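Local coordinates for CAMK/CAMK2 protein kinase (Salpingoeca rosetta, PDB 5IG1) that probably phosphorylates serine and threonine side chains of proteins with ATP as a calcium/calmodulin-dependent kinase, of which this chain is the kinase domain part, at residues Q74-V79 with P157-D162; E96-G101 with N146-S151. One frame throughout, in Å; residues are numbered along the deposited sequence.

Interaction 1 of 2, residues Q74-V79 with P157-D162; sequences QHEHIV and PVKITD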
loop_
_atom_site.group_PDB
_atom_site.type_symbol
_atom_site.label_atom_id
_atom_site.label_comp_id
_atom_site.label_asym_id
_atom_site.label_seq_id
_atom_site.Cartn_x
_atom_site.Cartn_y
_atom_site.Cartn_z
ATOM N N GLN A 74 9.044 12.089 3.088
ATOM C CA GLN A 74 10.065 12.086 2.040
ATOM C C GLN A 74 10.898 10.816 2.199
ATOM O O GLN A 74 11.811 10.763 3.028
ATOM C CB GLN A 74 10.939 13.334 2.097
ATOM C CG GLN A 74 11.976 13.401 0.977
ATOM C CD GLN A 74 12.783 14.691 0.996
ATOM O OE1 GLN A 74 12.527 15.585 1.803
ATOM N NE2 GLN A 74 13.762 14.793 0.104
ATOM N N HIS A 75 10.581 9.798 1.400
ATOM C CA HIS A 75 11.256 8.513 1.473
ATOM C C HIS A 75 11.331 7.913 0.079
ATOM O O HIS A 75 10.467 8.163 -0.768
ATOM C CB HIS A 75 10.535 7.556 2.426
ATOM C CG HIS A 75 11.324 6.334 2.771
ATOM N ND1 HIS A 75 11.228 5.158 2.058
ATOM C CD2 HIS A 75 12.218 6.103 3.760
ATOM C CE1 HIS A 75 12.034 4.257 2.589
ATOM N NE2 HIS A 75 12.646 4.804 3.625
ATOM N N GLU A 76 12.376 7.116 -0.149
ATOM C CA GLU A 76 12.587 6.527 -1.468
ATOM C C GLU A 76 11.436 5.605 -1.863
ATOM O O GLU A 76 11.048 5.552 -3.037
ATOM C CB GLU A 76 13.921 5.776 -1.485
ATOM C CG GLU A 76 14.143 4.879 -2.698
ATOM C CD GLU A 76 14.203 5.652 -4.001
ATOM O OE1 GLU A 76 13.402 5.351 -4.913
ATOM O OE2 GLU A 76 15.051 6.563 -4.112
ATOM N N HIS A 77 10.866 4.879 -0.901
ATOM C CA HIS A 77 9.831 3.896 -1.188
ATOM C C HIS A 77 8.437 4.398 -0.846
ATOM O O HIS A 77 7.524 3.596 -0.605
ATOM C CB HIS A 77 10.150 2.592 -0.463
ATOM C CG HIS A 77 11.476 2.030 -0.855
ATOM N ND1 HIS A 77 11.747 1.602 -2.136
ATOM C CD2 HIS A 77 12.627 1.887 -0.158
ATOM C CE1 HIS A 77 12.997 1.185 -2.203
ATOM N NE2 HIS A 77 13.553 1.348 -1.016
ATOM N N ILE A 78 8.264 5.714 -0.820
ATOM C CA ILE A 78 6.965 6.363 -0.719
ATOM C C ILE A 78 6.854 7.301 -1.907
ATOM O O ILE A 78 7.727 8.155 -2.105
ATOM C CB ILE A 78 6.814 7.140 0.595
ATOM C CG1 ILE A 78 6.922 6.206 1.794
ATOM C CG2 ILE A 78 5.493 7.884 0.618
ATOM C CD1 ILE A 78 6.923 6.945 3.095
ATOM N N VAL A 79 5.794 7.138 -2.701
ATOM C CA VAL A 79 5.529 8.026 -3.827
ATOM C C VAL A 79 5.458 9.463 -3.330
ATOM O O VAL A 79 4.518 9.840 -2.625
ATOM C CB VAL A 79 4.234 7.642 -4.558
ATOM C CG1 VAL A 79 3.913 8.690 -5.610
ATOM C CG2 VAL A 79 4.367 6.268 -5.194
ATOM N N PRO A 157 12.214 0.169 -7.835
ATOM C CA PRO A 157 11.848 0.170 -6.417
ATOM C C PRO A 157 10.343 0.097 -6.214
ATOM O O PRO A 157 9.556 0.663 -6.977
ATOM C CB PRO A 157 12.414 1.503 -5.912
ATOM C CG PRO A 157 12.391 2.378 -7.113
ATOM C CD PRO A 157 12.705 1.486 -8.278
ATOM N N VAL A 158 9.951 -0.620 -5.168
ATOM C CA VAL A 158 8.565 -0.620 -4.722
ATOM C C VAL A 158 8.312 0.654 -3.931
ATOM O O VAL A 158 9.113 1.036 -3.069
ATOM C CB VAL A 158 8.262 -1.866 -3.879
ATOM C CG1 VAL A 158 6.845 -1.807 -3.336
ATOM C CG2 VAL A 158 8.473 -3.124 -4.705
ATOM N N LYS A 159 7.201 1.319 -4.228
ATOM C CA LYS A 159 6.803 2.544 -3.552
ATOM C C LYS A 159 5.366 2.400 -3.086
ATOM O O LYS A 159 4.501 1.999 -3.870
ATOM C CB LYS A 159 6.935 3.750 -4.481
ATOM C CG LYS A 159 8.369 4.126 -4.819
ATOM C CD LYS A 159 8.393 5.192 -5.894
ATOM C CE LYS A 159 9.808 5.616 -6.217
ATOM N NZ LYS A 159 10.293 6.666 -5.284
ATOM N N ILE A 160 5.107 2.713 -1.811
ATOM C CA ILE A 160 3.743 2.700 -1.300
ATOM C C ILE A 160 3.120 4.062 -1.566
ATOM O O ILE A 160 3.818 5.059 -1.767
ATOM C CB ILE A 160 3.680 2.331 0.194
ATOM C CG1 ILE A 160 4.248 3.451 1.055
ATOM C CG2 ILE A 160 4.451 1.042 0.450
ATOM C CD1 ILE A 160 4.197 3.134 2.543
ATOM N N THR A 161 1.791 4.108 -1.578
ATOM C CA THR A 161 1.093 5.316 -2.010
ATOM C C THR A 161 -0.319 5.320 -1.429
ATOM O O THR A 161 -0.686 4.461 -0.622
ATOM C CB THR A 161 1.077 5.405 -3.536
ATOM O OG1 THR A 161 0.428 6.615 -3.943
ATOM C CG2 THR A 161 0.333 4.213 -4.124
ATOM N N ASP A 162 -1.108 6.311 -1.852
ATOM C CA ASP A 162 -2.478 6.526 -1.387
ATOM C C ASP A 162 -2.566 6.612 0.138
ATOM O O ASP A 162 -2.912 5.635 0.807
ATOM C CB ASP A 162 -3.399 5.428 -1.921
ATOM C CG ASP A 162 -4.856 5.691 -1.604
ATOM O OD1 ASP A 162 -5.186 6.850 -1.263
ATOM O OD2 ASP A 162 -5.672 4.746 -1.695
#
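Lys159 and Glu76 carry the charged part of the contact. Lys159 NZ gives a hydrogen bond to the backbone O of Glu76 at 2.6 Å. It also makes a salt bridge, with a weak hydrogen bond, to Glu76 OE1 at 3.4 Å. The lysine chain is extended as far as CE and bends at the last torsion (chi4 -85°), which sets NZ beside the carbonyl. NZ has a second acid in Glu96. Two carboxylates near one amine would probably favour its charged form.

A second polar contact lies at His77. Its ND1 donates to Val158 O at 2.9 Å, in a bent bond with the acceptor tilted out of the ring plane. Pro157 CB sits at the ring edge, 3.8 Å from His77 CE1. Glu76 CG covers the centre of one ring face.

The loop 74-79 links helix 57-72 to strand 81-86. It is the αC-β4 loop of the protein kinase fold, an N-lobe loop that here packs against the C-lobe. Strand 158-160 leads into the DFG motif at Asp162.

Backbone bonds make a single beta bridge between Ile78 and Ile160. Ile160 N donates to His77 O at 2.8 Å. Val79 N donates to Ile160 O, with an N-H...O angle of 168°.

The apolar contacts lie beside this bridge. Ile78 and Ile160 run side by side, pointing the same way, with their CG1 atoms 3.9 Å apart. Val79 CG2 meets Lys159 CB at 3.7 Å, the two side chains crossing at about a right angle. Thr161 CB also touches Val79 CG2. Ile78 packs on Cys132 of helix 115-134.

Interaction 2 of 2, residues E96-G101 with N146-S151; sequences EYVSGG and NLLLAS. With PO4 (phosphate ion), chain C.
Ser99 and Ala150 hold the tight part of the contact. Ala150 O accepts two hydrogen bonds from the one serine. Ser99 N reaches it at 2.9 Å in a nearly straight bond (178°), from above the carbonyl plane. Ser99 OG reaches the same oxygen at 3.2 Å, closer to that plane. OG stands between the backbone N and the carbonyl carbon of its own residue (chi1 61°), on the same side as the N-H. It also lies against Ser151 CA.

Next in line, Gly100 N donates to Leu149 O at 2.8 Å. Leu149 N returns a bond to Gly101 O, also at 2.8 Å. Gly100 turns toward 146-151 the side on which a side chain would stand, and its CA lies 3.8 Å from Leu149 CB. Val98 CG1 packs on Leu148 CB at 3.6 Å, the two side chains crossing at about a right angle. Leu148 CD1 touches the same methyl group.

The segment 96-101 is the hinge between the two lobes of the kinase fold. Strand 147-149 follows the catalytic loop. In relatives the adenine of ATP lies against the hinge, and the residue at the place of Leu148 forms part of the floor below it. Leu148 probably does the same.

The other side is looser. The Tyr97 ring stands clear of 146-151. Tyr97 CD2 comes no nearer to that segment than 5.7 Å, at Ala150 O. Tyr97 OH donates to O3 of a phosphate ion at 2.7 Å. O3 lies at the ring edge, near its plane. The ion probably comes from the crystallisation liquor. A phenylalanine here would probably leave phosphate O3 without this hydrogen-bond donor.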
loop_
_atom_site.group_PDB
_atom_site.type_symbol
_atom_site.label_atom_id
_atom_site.label_comp_id
_atom_site.label_asym_id
_atom_site.label_seq_id
_atom_site.Cartn_x
_atom_site.Cartn_y
_atom_site.Cartn_z
ATOM N N GLU A 96 5.308 12.349 -7.754
ATOM C CA GLU A 96 6.350 11.843 -8.631
ATOM C C GLU A 96 5.772 10.769 -9.543
ATOM O O GLU A 96 4.897 9.989 -9.153
ATOM C CB GLU A 96 7.534 11.290 -7.828
ATOM C CG GLU A 96 7.276 9.988 -7.098
ATOM C CD GLU A 96 8.554 9.357 -6.564
ATOM O OE1 GLU A 96 8.695 9.226 -5.327
ATOM O OE2 GLU A 96 9.424 8.996 -7.385
ATOM N N TYR A 97 6.250 10.754 -10.781
ATOM C CA TYR A 97 5.731 9.821 -11.767
ATOM C C TYR A 97 6.107 8.391 -11.406
ATOM O O TYR A 97 7.259 8.092 -11.076
ATOM C CB TYR A 97 6.261 10.163 -13.155
ATOM C CG TYR A 97 5.541 9.461 -14.279
ATOM C CD1 TYR A 97 4.192 9.693 -14.514
ATOM C CD2 TYR A 97 6.214 8.580 -15.121
ATOM C CE1 TYR A 97 3.531 9.062 -15.548
ATOM C CE2 TYR A 97 5.561 7.948 -16.158
ATOM C CZ TYR A 97 4.218 8.190 -16.365
ATOM O OH TYR A 97 3.553 7.562 -17.393
ATOM N N VAL A 98 5.116 7.510 -11.478
ATOM C CA VAL A 98 5.263 6.094 -11.188
ATOM C C VAL A 98 4.667 5.345 -12.370
ATOM O O VAL A 98 3.467 5.473 -12.647
ATOM C CB VAL A 98 4.564 5.712 -9.874
ATOM C CG1 VAL A 98 4.338 4.226 -9.794
ATOM C CG2 VAL A 98 5.395 6.197 -8.693
ATOM N N SER A 99 5.500 4.582 -13.076
ATOM C CA SER A 99 5.095 3.957 -14.329
ATOM C C SER A 99 5.188 2.440 -14.330
ATOM O O SER A 99 4.959 1.825 -15.378
ATOM C CB SER A 99 5.946 4.500 -15.482
ATOM O OG SER A 99 7.315 4.199 -15.271
ATOM N N GLY A 100 5.545 1.818 -13.210
ATOM C CA GLY A 100 5.658 0.374 -13.183
ATOM C C GLY A 100 4.371 -0.355 -12.876
ATOM O O GLY A 100 4.319 -1.581 -13.006
ATOM N N GLY A 101 3.338 0.374 -12.473
ATOM C CA GLY A 101 2.080 -0.227 -12.122
ATOM C C GLY A 101 2.107 -0.873 -10.752
ATOM O O GLY A 101 3.026 -0.691 -9.945
ATOM N N ASN A 146 -1.964 -0.158 -3.530
ATOM C CA ASN A 146 -1.084 0.899 -3.046
ATOM C C ASN A 146 0.390 0.535 -3.114
ATOM O O ASN A 146 1.227 1.327 -2.668
ATOM C CB ASN A 146 -1.426 1.271 -1.601
ATOM C CG ASN A 146 -2.870 1.652 -1.422
ATOM O OD1 ASN A 146 -3.491 2.234 -2.313
ATOM N ND2 ASN A 146 -3.417 1.333 -0.258
ATOM N N LEU A 147 0.733 -0.638 -3.641
ATOM C CA LEU A 147 2.125 -1.068 -3.766
ATOM C C LEU A 147 2.505 -0.969 -5.237
ATOM O O LEU A 147 2.188 -1.861 -6.028
ATOM C CB LEU A 147 2.310 -2.485 -3.237
ATOM C CG LEU A 147 1.739 -2.719 -1.843
ATOM C CD1 LEU A 147 1.953 -4.162 -1.420
ATOM C CD2 LEU A 147 2.392 -1.767 -0.858
ATOM N N LEU A 148 3.189 0.112 -5.600
ATOM C CA LEU A 148 3.515 0.392 -6.988
ATOM C C LEU A 148 4.991 0.144 -7.270
ATOM O O LEU A 148 5.810 -0.016 -6.363
ATOM C CB LEU A 148 3.165 1.834 -7.351
ATOM C CG LEU A 148 1.746 2.282 -7.026
ATOM C CD1 LEU A 148 1.499 3.690 -7.552
ATOM C CD2 LEU A 148 0.743 1.301 -7.601
ATOM N N LEU A 149 5.312 0.095 -8.555
ATOM C CA LEU A 149 6.684 0.033 -9.034
ATOM C C LEU A 149 7.012 1.340 -9.740
ATOM O O LEU A 149 6.210 1.843 -10.531
ATOM C CB LEU A 149 6.887 -1.157 -9.977
ATOM C CG LEU A 149 6.886 -2.533 -9.307
ATOM C CD1 LEU A 149 6.859 -3.619 -10.348
ATOM C CD2 LEU A 149 8.094 -2.698 -8.405
ATOM N N ALA A 150 8.191 1.893 -9.444
ATOM C CA ALA A 150 8.549 3.201 -9.985
ATOM C C ALA A 150 8.606 3.185 -11.510
ATOM O O ALA A 150 8.204 4.154 -12.165
ATOM C CB ALA A 150 9.886 3.654 -9.406
ATOM N N SER A 151 9.089 2.094 -12.094
ATOM C CA SER A 151 9.235 2.009 -13.537
ATOM C C SER A 151 9.001 0.573 -13.979
ATOM O O SER A 151 9.060 -0.363 -13.177
ATOM C CB SER A 151 10.617 2.489 -13.973
ATOM O OG SER A 151 11.635 1.826 -13.239
HETATM P P PO4 C . 5.987 7.182 -20.473
HETATM O O1 PO4 C . 5.961 6.503 -21.825
HETATM O O2 PO4 C . 6.154 8.671 -20.659
HETATM O O3 PO4 C . 4.689 6.927 -19.745
HETATM O O4 PO4 C . 7.129 6.628 -19.651
#

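Interaction 1 is partly buried, while interaction 2 lies at the surface. Their centres are about 8 Å apart. Strands 147-149 and 158-160 are neighbours in one antiparallel sheet, so one contact ties an N-lobe loop, the other the hinge, to the same small sheet of the C-lobe. Lys159 joins them directly. Its backbone N probably bonds Leu148 O at 2.9 Å, and its NZ makes a salt bridge to Glu96 OE1 at 3.0 Å. Interaction 1 combines charge, a histidine and packed aliphatic side chains. Interaction 2 rests mainly on backbone bonds to the hinge, with less apolar packing and a phosphate ion at its margin.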